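PDB 3G5W: multicopper oxidase type 1 from Nitrosomonas europaea, which probably oxidises small substrates at a blue copper site and passes the electrons to a trinuclear copper cluster, where dioxygen would be reduced to water. Local coordinates for residues A[135-141]-A[186-192]; A[168-172]-A[294-298]; A[204-210]-A[240-244]. The contacts are given in a common frame with arbitrary orientation. Residue numbers count along the deposited sequence, not the author numbering.

How the contacts relate
All three contacts reach one mixed sheet of the second cupredoxin domain, and all are largely buried. Contact 1 pairs two central parallel strands and is held by regular backbone hydrogen bonds plus a salt bridge. Contacts 2 and 3 flank it on the two sides: contact 2 at edge strand 166-169, contact 3 on strands 235-241 and 209-214, inside the other edge. In contact 2 a loop from 294-298 covers the turn after strand 166-169, using aromatic rings and a bridging asparagine, with hydrogen bonds I140 N to Y296 O and N170 ND2 to I140 O linking it to contact 1. Contact 3 joins the sheet through I188 O and L240 N. There waters replace backbone bonds, and the chain runs out to copper at a subunit interface.

Contact 1: A[135-141]-A[186-192]; sequences VTKDYIL and DVIRLRL
A parallel β-pairing in the middle of the mixed sheet of the second cupredoxin domain joins strand 137-141 to strand 187-192. The axes approach to 4.7 Å at an angle of 19°. Register runs from K137-I188 through Y139-L190 to L141-L192, with paired CA atoms 4.8 to 5.0 Å apart. Backbone hydrogen bonds run R189 N to K137 O (3.0 Å), Y139 N to R189 O (2.9 Å), R191 N to Y139 O (2.7 Å) and L141 N to R191 O (2.9 Å). At the entry T136 (phi/psi -102/-25) breaks the extended conformation, so V187 O receives both T136 N (2.7 Å) and K137 N (3.3 Å). T136 in rotamer p brings OG1 to D186 OD1 (2.7 Å), and the same OG1 accepts V187 N (2.9 Å). On one face D138 (chi1 t) meets the R191 guanidinium in a salt bridge, R191 NE to D138 OD1 2.8 Å and R191 NH2 to D138 OD2 3.0 Å, while R189 turns to D237 and E132. The other face is mostly apolar: Y139 CB lies 4.0 Å from L190 CD2 and L141 CG 3.8 Å from L192 CD2. A parallel pairing of the domain's first strand with a later one, in a mixed sheet, fits the Greek-key β-sandwich of cupredoxins. Strand 180-182 of the facing sheet packs on Y139, I188 and L190, strand 235-241 continues the sheet beside 187-194, and I140 and R191 touch strand 118-124 of the first domain.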
loop_
_atom_site.group_PDB
_atom_site.type_symbol
_atom_site.label_atom_id
_atom_site.label_comp_id
_atom_site.label_asym_id
_atom_site.label_seq_id
_atom_site.Cartn_x
_atom_site.Cartn_y
_atom_site.Cartn_z
ATOM N N VAL A 135 -21.554 0.928 -19.297
ATOM C CA VAL A 135 -20.748 2.149 -19.231
ATOM C C VAL A 135 -21.143 3.129 -20.333
ATOM O O VAL A 135 -21.195 2.760 -21.514
ATOM C CB VAL A 135 -19.237 1.828 -19.354
ATOM C CG1 VAL A 135 -18.408 3.115 -19.443
ATOM C CG2 VAL A 135 -18.779 0.966 -18.178
ATOM N N THR A 136 -21.409 4.373 -19.945
ATOM C CA THR A 136 -21.763 5.421 -20.916
ATOM C C THR A 136 -20.606 6.380 -21.225
ATOM O O THR A 136 -20.593 7.016 -22.290
ATOM C CB THR A 136 -22.966 6.251 -20.441
ATOM O OG1 THR A 136 -22.640 6.900 -19.208
ATOM C CG2 THR A 136 -24.187 5.371 -20.239
ATOM N N LYS A 137 -19.670 6.516 -20.283
ATOM C CA LYS A 137 -18.498 7.405 -20.443
ATOM C C LYS A 137 -17.233 6.767 -19.834
ATOM O O LYS A 137 -17.269 6.211 -18.744
ATOM C CB LYS A 137 -18.729 8.774 -19.793
ATOM C CG LYS A 137 -20.002 9.527 -20.186
ATOM C CD LYS A 137 -20.004 10.957 -19.622
ATOM C CE LYS A 137 -19.250 11.918 -20.548
ATOM N NZ LYS A 137 -19.439 13.366 -20.196
ATOM N N ASP A 138 -16.111 6.893 -20.539
ATOM C CA ASP A 138 -14.885 6.186 -20.195
ATOM C C ASP A 138 -13.766 7.222 -19.998
ATOM O O ASP A 138 -13.561 8.073 -20.859
ATOM C CB ASP A 138 -14.551 5.230 -21.345
ATOM C CG ASP A 138 -13.788 3.993 -20.903
ATOM O OD1 ASP A 138 -13.135 4.019 -19.843
ATOM O OD2 ASP A 138 -13.830 2.983 -21.639
ATOM N N TYR A 139 -13.069 7.140 -18.866
ATOM C CA TYR A 139 -12.056 8.127 -18.453
ATOM C C TYR A 139 -10.724 7.470 -18.068
ATOM O O TYR A 139 -10.711 6.463 -17.364
ATOM C CB TYR A 139 -12.555 8.919 -17.236
ATOM C CG TYR A 139 -13.725 9.827 -17.520
ATOM C CD1 TYR A 139 -13.537 11.195 -17.692
ATOM C CD2 TYR A 139 -15.022 9.315 -17.619
ATOM C CE1 TYR A 139 -14.611 12.041 -17.962
ATOM C CE2 TYR A 139 -16.103 10.148 -17.884
ATOM C CZ TYR A 139 -15.893 11.501 -18.066
ATOM O OH TYR A 139 -16.962 12.326 -18.327
ATOM N N ILE A 140 -9.615 8.072 -18.497
ATOM C CA ILE A 140 -8.282 7.583 -18.147
ATOM C C ILE A 140 -7.653 8.585 -17.183
ATOM O O ILE A 140 -7.563 9.773 -17.506
ATOM C CB ILE A 140 -7.386 7.414 -19.407
ATOM C CG1 ILE A 140 -7.965 6.330 -20.328
ATOM C CG2 ILE A 140 -5.928 7.098 -19.012
ATOM C CD1 ILE A 140 -7.362 6.297 -21.717
ATOM N N LEU A 141 -7.277 8.116 -15.992
ATOM C CA LEU A 141 -6.561 8.953 -15.015
ATOM C C LEU A 141 -5.210 8.328 -14.674
ATOM O O LEU A 141 -5.141 7.312 -13.968
ATOM C CB LEU A 141 -7.350 9.160 -13.710
ATOM C CG LEU A 141 -8.861 9.338 -13.471
ATOM C CD1 LEU A 141 -9.081 10.421 -12.411
ATOM C CD2 LEU A 141 -9.726 9.592 -14.689
ATOM N N ASP A 186 -25.997 8.296 -16.060
ATOM C CA ASP A 186 -24.691 7.947 -16.631
ATOM C C ASP A 186 -24.043 6.851 -15.798
ATOM O O ASP A 186 -24.341 6.695 -14.609
ATOM C CB ASP A 186 -23.744 9.155 -16.650
ATOM C CG ASP A 186 -23.755 9.916 -17.973
ATOM O OD1 ASP A 186 -23.880 9.303 -19.059
ATOM O OD2 ASP A 186 -23.594 11.148 -17.921
ATOM N N VAL A 187 -23.173 6.080 -16.437
ATOM C CA VAL A 187 -22.352 5.099 -15.744
ATOM C C VAL A 187 -20.944 5.341 -16.244
ATOM O O VAL A 187 -20.676 5.208 -17.439
ATOM C CB VAL A 187 -22.785 3.651 -16.067
ATOM C CG1 VAL A 187 -21.788 2.635 -15.477
ATOM C CG2 VAL A 187 -24.200 3.390 -15.556
ATOM N N ILE A 188 -20.050 5.735 -15.346
ATOM C CA ILE A 188 -18.686 6.051 -15.773
ATOM C C ILE A 188 -17.685 4.979 -15.358
ATOM O O ILE A 188 -17.845 4.311 -14.335
ATOM C CB ILE A 188 -18.217 7.483 -15.358
ATOM C CG1 ILE A 188 -17.992 7.592 -13.844
ATOM C CG2 ILE A 188 -19.209 8.548 -15.867
ATOM C CD1 ILE A 188 -17.549 8.982 -13.371
ATOM N N ARG A 189 -16.667 4.821 -16.189
ATOM C CA ARG A 189 -15.577 3.908 -15.935
ATOM C C ARG A 189 -14.330 4.762 -15.784
ATOM O O ARG A 189 -13.930 5.437 -16.728
ATOM C CB ARG A 189 -15.447 2.954 -17.113
ATOM C CG ARG A 189 -14.359 1.902 -16.994
ATOM C CD ARG A 189 -14.412 0.982 -18.215
ATOM N NE ARG A 189 -13.423 -0.088 -18.132
ATOM C CZ ARG A 189 -13.507 -1.247 -18.785
ATOM N NH1 ARG A 189 -12.557 -2.162 -18.636
ATOM N NH2 ARG A 189 -14.545 -1.502 -19.577
ATOM N N LEU A 190 -13.752 4.768 -14.585
ATOM C CA LEU A 190 -12.479 5.433 -14.350
ATOM C C LEU A 190 -11.345 4.421 -14.425
ATOM O O LEU A 190 -11.254 3.499 -13.606
ATOM C CB LEU A 190 -12.458 6.139 -12.991
ATOM C CG LEU A 190 -13.627 7.043 -12.587
ATOM C CD1 LEU A 190 -13.411 7.548 -11.158
ATOM C CD2 LEU A 190 -13.816 8.202 -13.559
ATOM N N ARG A 191 -10.481 4.596 -15.415
ATOM C CA ARG A 191 -9.339 3.707 -15.589
ATOM C C ARG A 191 -8.134 4.339 -14.884
ATOM O O ARG A 191 -7.499 5.255 -15.415
ATOM C CB ARG A 191 -9.081 3.462 -17.079
ATOM C CG ARG A 191 -10.291 2.880 -17.837
ATOM C CD ARG A 191 -9.982 2.709 -19.323
ATOM N NE ARG A 191 -11.105 2.150 -20.087
ATOM C CZ ARG A 191 -11.146 0.919 -20.588
ATOM N NH1 ARG A 191 -10.135 0.073 -20.405
ATOM N NH2 ARG A 191 -12.209 0.528 -21.288
ATOM N N LEU A 192 -7.859 3.876 -13.664
ATOM C CA LEU A 192 -6.795 4.444 -12.842
ATOM C C LEU A 192 -5.496 3.717 -13.139
ATOM O O LEU A 192 -5.447 2.490 -13.099
ATOM C CB LEU A 192 -7.129 4.315 -11.343
ATOM C CG LEU A 192 -8.495 4.801 -10.834
ATOM C CD1 LEU A 192 -8.616 4.559 -9.330
ATOM C CD2 LEU A 192 -8.736 6.271 -11.176
#

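Contact 2: A[168-172]-A[294-298]; sequences TINAK and DFYYE
Hydrogen bonding across the two segments rests on one amide: N170 ND2 donates to F295 O at 2.9 Å. The same nitrogen also reaches I140 O, and N170 OD1 accepts M142 N, so the side chain (chi1 m) links the loop to strand 137-146. Within each segment the backbone folds into a turn. I169 to K172 form a type I' turn, with N170 (49/45) and A171 (68/16) in left-handed conformations, closed by I169 N to K172 O (3.0 Å) and K172 N to I169 O (3.1 Å). D294 to Y297 form a type I turn, with Y297 N to D294 O at 3.1 Å; E298 braces it, OE1 accepting D294 N (2.8 Å) and OE2 accepting Y296 N (3.0 Å). The first turn ends edge strand 166-169 of the second cupredoxin domain. The second belongs to the long connection from strand 269-274 of that domain to strand 306-308 in a sheet of the first, and the contact lays this connection against the domain's edge. Aromatic packing supplies the rest, the nearest CA pair, N170 and Y296, being 7.4 Å apart. F295 (chi1 t) extends its ring to the type I' turn: CZ is 3.3 Å from I169 O, and CE2 3.5 Å from K172 CG, which meets the ring edge. Y296 (chi1 m) presents its own edge, CE1 lying 3.8 Å from I169 CG2, while its hydroxyl is hydrogen-bonded to Q178 O.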
loop_
_atom_site.group_PDB
_atom_site.type_symbol
_atom_site.label_atom_id
_atom_site.label_comp_id
_atom_site.label_asym_id
_atom_site.label_seq_id
_atom_site.Cartn_x
_atom_site.Cartn_y
_atom_site.Cartn_z
ATOM N N THR A 168 0.095 14.684 -9.805
ATOM C CA THR A 168 -0.720 15.013 -10.978
ATOM C C THR A 168 -1.679 13.899 -11.412
ATOM O O THR A 168 -1.417 12.723 -11.176
ATOM C CB THR A 168 0.164 15.420 -12.201
ATOM O OG1 THR A 168 0.996 14.322 -12.592
ATOM C CG2 THR A 168 1.044 16.652 -11.897
ATOM N N ILE A 169 -2.798 14.298 -12.014
ATOM C CA ILE A 169 -3.618 13.410 -12.853
ATOM C C ILE A 169 -3.361 13.855 -14.292
ATOM O O ILE A 169 -3.591 15.023 -14.628
ATOM C CB ILE A 169 -5.142 13.540 -12.587
ATOM C CG1 ILE A 169 -5.482 13.310 -11.106
ATOM C CG2 ILE A 169 -5.925 12.554 -13.485
ATOM C CD1 ILE A 169 -6.937 13.648 -10.734
ATOM N N ASN A 170 -2.860 12.941 -15.123
ATOM C CA ASN A 170 -2.505 13.260 -16.524
ATOM C C ASN A 170 -1.641 14.521 -16.634
ATOM O O ASN A 170 -1.891 15.407 -17.466
ATOM C CB ASN A 170 -3.754 13.353 -17.403
ATOM C CG ASN A 170 -4.564 12.063 -17.396
ATOM O OD1 ASN A 170 -4.062 11.010 -17.002
ATOM N ND2 ASN A 170 -5.825 12.143 -17.825
ATOM N N ALA A 171 -0.641 14.593 -15.756
ATOM C CA ALA A 171 0.370 15.660 -15.770
ATOM C C ALA A 171 -0.125 17.067 -15.417
ATOM O O ALA A 171 0.584 18.042 -15.680
ATOM C CB ALA A 171 1.139 15.674 -17.103
ATOM N N LYS A 172 -1.321 17.175 -14.827
ATOM C CA LYS A 172 -1.756 18.430 -14.190
ATOM C C LYS A 172 -2.120 18.255 -12.721
ATOM O O LYS A 172 -2.670 17.229 -12.326
ATOM C CB LYS A 172 -2.938 19.073 -14.924
ATOM C CG LYS A 172 -2.701 19.369 -16.405
ATOM C CD LYS A 172 -1.507 20.297 -16.640
ATOM C CE LYS A 172 -1.900 21.755 -16.661
ATOM N NZ LYS A 172 -1.035 22.487 -17.651
ATOM N N ASP A 294 -11.605 16.241 -23.458
ATOM C CA ASP A 294 -10.581 15.228 -23.752
ATOM C C ASP A 294 -9.361 15.204 -22.809
ATOM O O ASP A 294 -8.339 14.589 -23.138
ATOM C CB ASP A 294 -10.123 15.321 -25.218
ATOM C CG ASP A 294 -9.862 13.956 -25.843
ATOM O OD1 ASP A 294 -10.384 12.944 -25.332
ATOM O OD2 ASP A 294 -9.147 13.900 -26.865
ATOM N N PHE A 295 -9.468 15.846 -21.643
ATOM C CA PHE A 295 -8.388 15.833 -20.651
ATOM C C PHE A 295 -8.184 14.446 -20.011
ATOM O O PHE A 295 -7.119 14.159 -19.441
ATOM C CB PHE A 295 -8.612 16.903 -19.572
ATOM C CG PHE A 295 -7.554 16.900 -18.499
ATOM C CD1 PHE A 295 -7.801 16.304 -17.257
ATOM C CD2 PHE A 295 -6.299 17.451 -18.742
ATOM C CE1 PHE A 295 -6.822 16.272 -16.270
ATOM C CE2 PHE A 295 -5.309 17.424 -17.763
ATOM C CZ PHE A 295 -5.570 16.827 -16.521
ATOM N N TYR A 296 -9.206 13.595 -20.102
ATOM C CA TYR A 296 -9.095 12.200 -19.654
ATOM C C TYR A 296 -9.207 11.257 -20.849
ATOM O O TYR A 296 -9.494 10.069 -20.693
ATOM C CB TYR A 296 -10.155 11.877 -18.580
ATOM C CG TYR A 296 -10.100 12.821 -17.403
ATOM C CD1 TYR A 296 -9.138 12.661 -16.405
ATOM C CD2 TYR A 296 -10.994 13.886 -17.293
ATOM C CE1 TYR A 296 -9.061 13.536 -15.330
ATOM C CE2 TYR A 296 -10.924 14.770 -16.220
ATOM C CZ TYR A 296 -9.953 14.583 -15.244
ATOM O OH TYR A 296 -9.864 15.438 -14.182
ATOM N N TYR A 297 -8.954 11.796 -22.045
ATOM C CA TYR A 297 -9.109 11.060 -23.300
ATOM C C TYR A 297 -10.542 10.562 -23.493
ATOM O O TYR A 297 -10.776 9.632 -24.261
ATOM C CB TYR A 297 -8.134 9.872 -23.388
ATOM C CG TYR A 297 -6.746 10.204 -23.890
ATOM C CD1 TYR A 297 -6.559 10.891 -25.096
ATOM C CD2 TYR A 297 -5.624 9.809 -23.179
ATOM C CE1 TYR A 297 -5.275 11.183 -25.569
ATOM C CE2 TYR A 297 -4.331 10.095 -23.639
ATOM C CZ TYR A 297 -4.169 10.782 -24.835
ATOM O OH TYR A 297 -2.902 11.074 -25.293
ATOM N N GLU A 298 -11.498 11.193 -22.810
ATOM C CA GLU A 298 -12.885 10.733 -22.848
ATOM C C GLU A 298 -13.546 10.959 -24.214
ATOM O O GLU A 298 -14.469 10.230 -24.582
ATOM C CB GLU A 298 -13.711 11.355 -21.705
ATOM C CG GLU A 298 -14.192 12.782 -21.938
ATOM C CD GLU A 298 -13.157 13.858 -21.599
ATOM O OE1 GLU A 298 -13.503 15.050 -21.742
ATOM O OE2 GLU A 298 -12.016 13.531 -21.192
#

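Contact 3: A[204-210]-A[240-244]; sequences THGHISQ and LNMDN. With C2O (Cu-O-Cu linkage), chain P; C1O (Cu-O linkage), chain H.
The two segments run side by side without backbone hydrogen bonds between them: S209, at the start of strand 209-214, and L240, late in the antiparallel strand 235-241, have CA atoms 5.6 Å apart, and toward G206 and N244 the gap opens to 6.9 Å. G206 takes a positive phi (74/1), a conformation that favours glycine. M242 (-87/77) is the centre of an inverse gamma turn, with a weak D243 N to N241 O bond of 3.1 Å. Three waters fill the gap. Water 1 donates to G206 O (2.9 Å) and D243 OD2 (2.7 Å); water 2 joins I208 O (2.7 Å), N241 N (2.8 Å) and Q210 NE2 (3.1 Å); water 3 joins I208 N (3.1 Å) and N241 O (3.0 Å). H207 (chi1 m, chi2 -100°) reaches across, its ND1 making a weak 3.4 Å hydrogen bond to N241 O near the ring plane, while M242 SD lies obliquely 4.3 Å from the ring centroid. L240 (chi1 m, chi2 t) puts CD2 3.4 Å from I208 O and 3.6 Å from S209 CA; its CD1 is 4.1 Å from T204 CG2. D243 OD1 forms a salt bridge to R66 of the second subunit. H205 makes no contact with 240-244; its NE2 binds CU2 of the Cu-O-Cu group at 2.0 Å, together with H251 and H105 of the second subunit, and its ND1 is hydrogen-bonded to D72 of that subunit. With H203 it makes the His-X-His pattern of multicopper oxidases, supplying ligands to the trinuclear copper site that this two-domain protein builds between subunits.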
loop_
_atom_site.group_PDB
_atom_site.type_symbol
_atom_site.label_atom_id
_atom_site.label_comp_id
_atom_site.label_asym_id
_atom_site.label_seq_id
_atom_site.Cartn_x
_atom_site.Cartn_y
_atom_site.Cartn_z
ATOM N N THR A 204 -13.747 8.747 -3.901
ATOM C CA THR A 204 -14.823 9.467 -4.594
ATOM C C THR A 204 -16.025 9.716 -3.667
ATOM O O THR A 204 -16.588 8.776 -3.101
ATOM C CB THR A 204 -15.287 8.708 -5.876
ATOM O OG1 THR A 204 -14.155 8.427 -6.713
ATOM C CG2 THR A 204 -16.314 9.539 -6.682
ATOM N N HIS A 205 -16.400 10.984 -3.515
ATOM C CA HIS A 205 -17.555 11.377 -2.695
ATOM C C HIS A 205 -18.880 11.045 -3.374
ATOM O O HIS A 205 -18.972 11.067 -4.600
ATOM C CB HIS A 205 -17.537 12.882 -2.449
ATOM C CG HIS A 205 -16.430 13.355 -1.558
ATOM N ND1 HIS A 205 -16.583 14.426 -0.705
ATOM C CD2 HIS A 205 -15.160 12.916 -1.387
ATOM C CE1 HIS A 205 -15.451 14.630 -0.050
ATOM N NE2 HIS A 205 -14.573 13.722 -0.441
ATOM N N GLY A 206 -19.898 10.752 -2.562
ATOM C CA GLY A 206 -21.292 10.651 -3.012
ATOM C C GLY A 206 -21.708 9.433 -3.816
ATOM O O GLY A 206 -22.870 9.327 -4.220
ATOM N N HIS A 207 -20.775 8.516 -4.047
ATOM C CA HIS A 207 -21.011 7.362 -4.915
ATOM C C HIS A 207 -20.349 6.104 -4.378
ATOM O O HIS A 207 -19.409 6.176 -3.587
ATOM C CB HIS A 207 -20.483 7.642 -6.326
ATOM C CG HIS A 207 -21.065 8.872 -6.948
ATOM N ND1 HIS A 207 -22.099 8.824 -7.857
ATOM C CD2 HIS A 207 -20.785 10.183 -6.765
ATOM C CE1 HIS A 207 -22.425 10.053 -8.214
ATOM N NE2 HIS A 207 -21.640 10.895 -7.569
ATOM N N ILE A 208 -20.838 4.951 -4.830
ATOM C CA ILE A 208 -20.197 3.674 -4.534
ATOM C C ILE A 208 -19.185 3.346 -5.628
ATOM O O ILE A 208 -19.548 3.221 -6.797
ATOM C CB ILE A 208 -21.227 2.521 -4.426
ATOM C CG1 ILE A 208 -22.283 2.847 -3.360
ATOM C CG2 ILE A 208 -20.502 1.196 -4.123
ATOM C CD1 ILE A 208 -23.524 1.955 -3.403
ATOM N N SER A 209 -17.914 3.225 -5.245
ATOM C CA SER A 209 -16.884 2.738 -6.155
ATOM C C SER A 209 -17.010 1.231 -6.324
ATOM O O SER A 209 -16.912 0.482 -5.344
ATOM C CB SER A 209 -15.486 3.075 -5.628
ATOM O OG SER A 209 -15.237 4.467 -5.696
ATOM N N GLN A 210 -17.241 0.792 -7.561
ATOM C CA GLN A 210 -17.226 -0.628 -7.872
ATOM C C GLN A 210 -15.883 -0.936 -8.523
ATOM O O GLN A 210 -15.666 -0.615 -9.693
ATOM C CB GLN A 210 -18.370 -1.013 -8.822
ATOM C CG GLN A 210 -19.776 -0.694 -8.314
ATOM C CD GLN A 210 -20.838 -0.940 -9.383
ATOM O OE1 GLN A 210 -21.040 -2.071 -9.822
ATOM N NE2 GLN A 210 -21.507 0.129 -9.817
ATOM N N LEU A 240 -18.716 3.619 -11.669
ATOM C CA LEU A 240 -19.576 4.398 -10.790
ATOM C C LEU A 240 -20.914 4.663 -11.473
ATOM O O LEU A 240 -20.951 5.158 -12.606
ATOM C CB LEU A 240 -18.908 5.742 -10.437
ATOM C CG LEU A 240 -17.510 5.849 -9.816
ATOM C CD1 LEU A 240 -16.967 7.275 -10.000
ATOM C CD2 LEU A 240 -17.540 5.519 -8.348
ATOM N N ASN A 241 -22.007 4.332 -10.793
ATOM C CA ASN A 241 -23.346 4.663 -11.285
ATOM C C ASN A 241 -23.658 6.092 -10.870
ATOM O O ASN A 241 -23.623 6.417 -9.680
ATOM C CB ASN A 241 -24.409 3.695 -10.739
ATOM C CG ASN A 241 -24.189 2.252 -11.181
ATOM O OD1 ASN A 241 -23.724 1.982 -12.293
ATOM N ND2 ASN A 241 -24.527 1.308 -10.301
ATOM N N MET A 242 -23.932 6.951 -11.853
ATOM C CA MET A 242 -24.165 8.370 -11.585
ATOM C C MET A 242 -25.633 8.619 -11.239
ATOM O O MET A 242 -26.395 9.109 -12.070
ATOM C CB MET A 242 -23.740 9.244 -12.778
ATOM C CG MET A 242 -22.241 9.235 -13.127
ATOM S SD MET A 242 -21.129 9.755 -11.780
ATOM C CE MET A 242 -20.725 8.166 -11.147
ATOM N N ASP A 243 -26.015 8.289 -10.006
ATOM C CA ASP A 243 -27.418 8.347 -9.590
ATOM C C ASP A 243 -27.696 9.386 -8.497
ATOM O O ASP A 243 -28.736 9.339 -7.842
ATOM C CB ASP A 243 -27.864 6.965 -9.107
ATOM C CG ASP A 243 -27.066 6.477 -7.895
ATOM O OD1 ASP A 243 -27.303 5.328 -7.467
ATOM O OD2 ASP A 243 -26.206 7.226 -7.368
ATOM N N ASN A 244 -26.768 10.315 -8.299
ATOM C CA ASN A 244 -26.810 11.193 -7.135
ATOM C C ASN A 244 -26.332 12.605 -7.483
ATOM O O ASN A 244 -25.196 12.966 -7.165
ATOM C CB ASN A 244 -25.986 10.550 -5.988
ATOM C CG ASN A 244 -26.050 11.330 -4.682
ATOM O OD1 ASN A 244 -25.221 11.124 -3.781
ATOM N ND2 ASN A 244 -27.022 12.231 -4.567
HETATM CU CU2 C2O P . -12.719 14.082 0.268
HETATM CU CU3 C2O P . -12.224 11.015 4.213
HETATM O O1 C2O P . -12.335 12.782 2.194
HETATM CU CU4 C1O H . -15.265 11.207 1.565
HETATM O O3 C1O H . -17.759 9.959 1.177
HETATM O O HOH W 1 -24.668 7.267 -5.096
HETATM O O HOH W 2 -21.737 2.929 -8.400
HETATM O O HOH W 3 -23.201 5.431 -6.846
#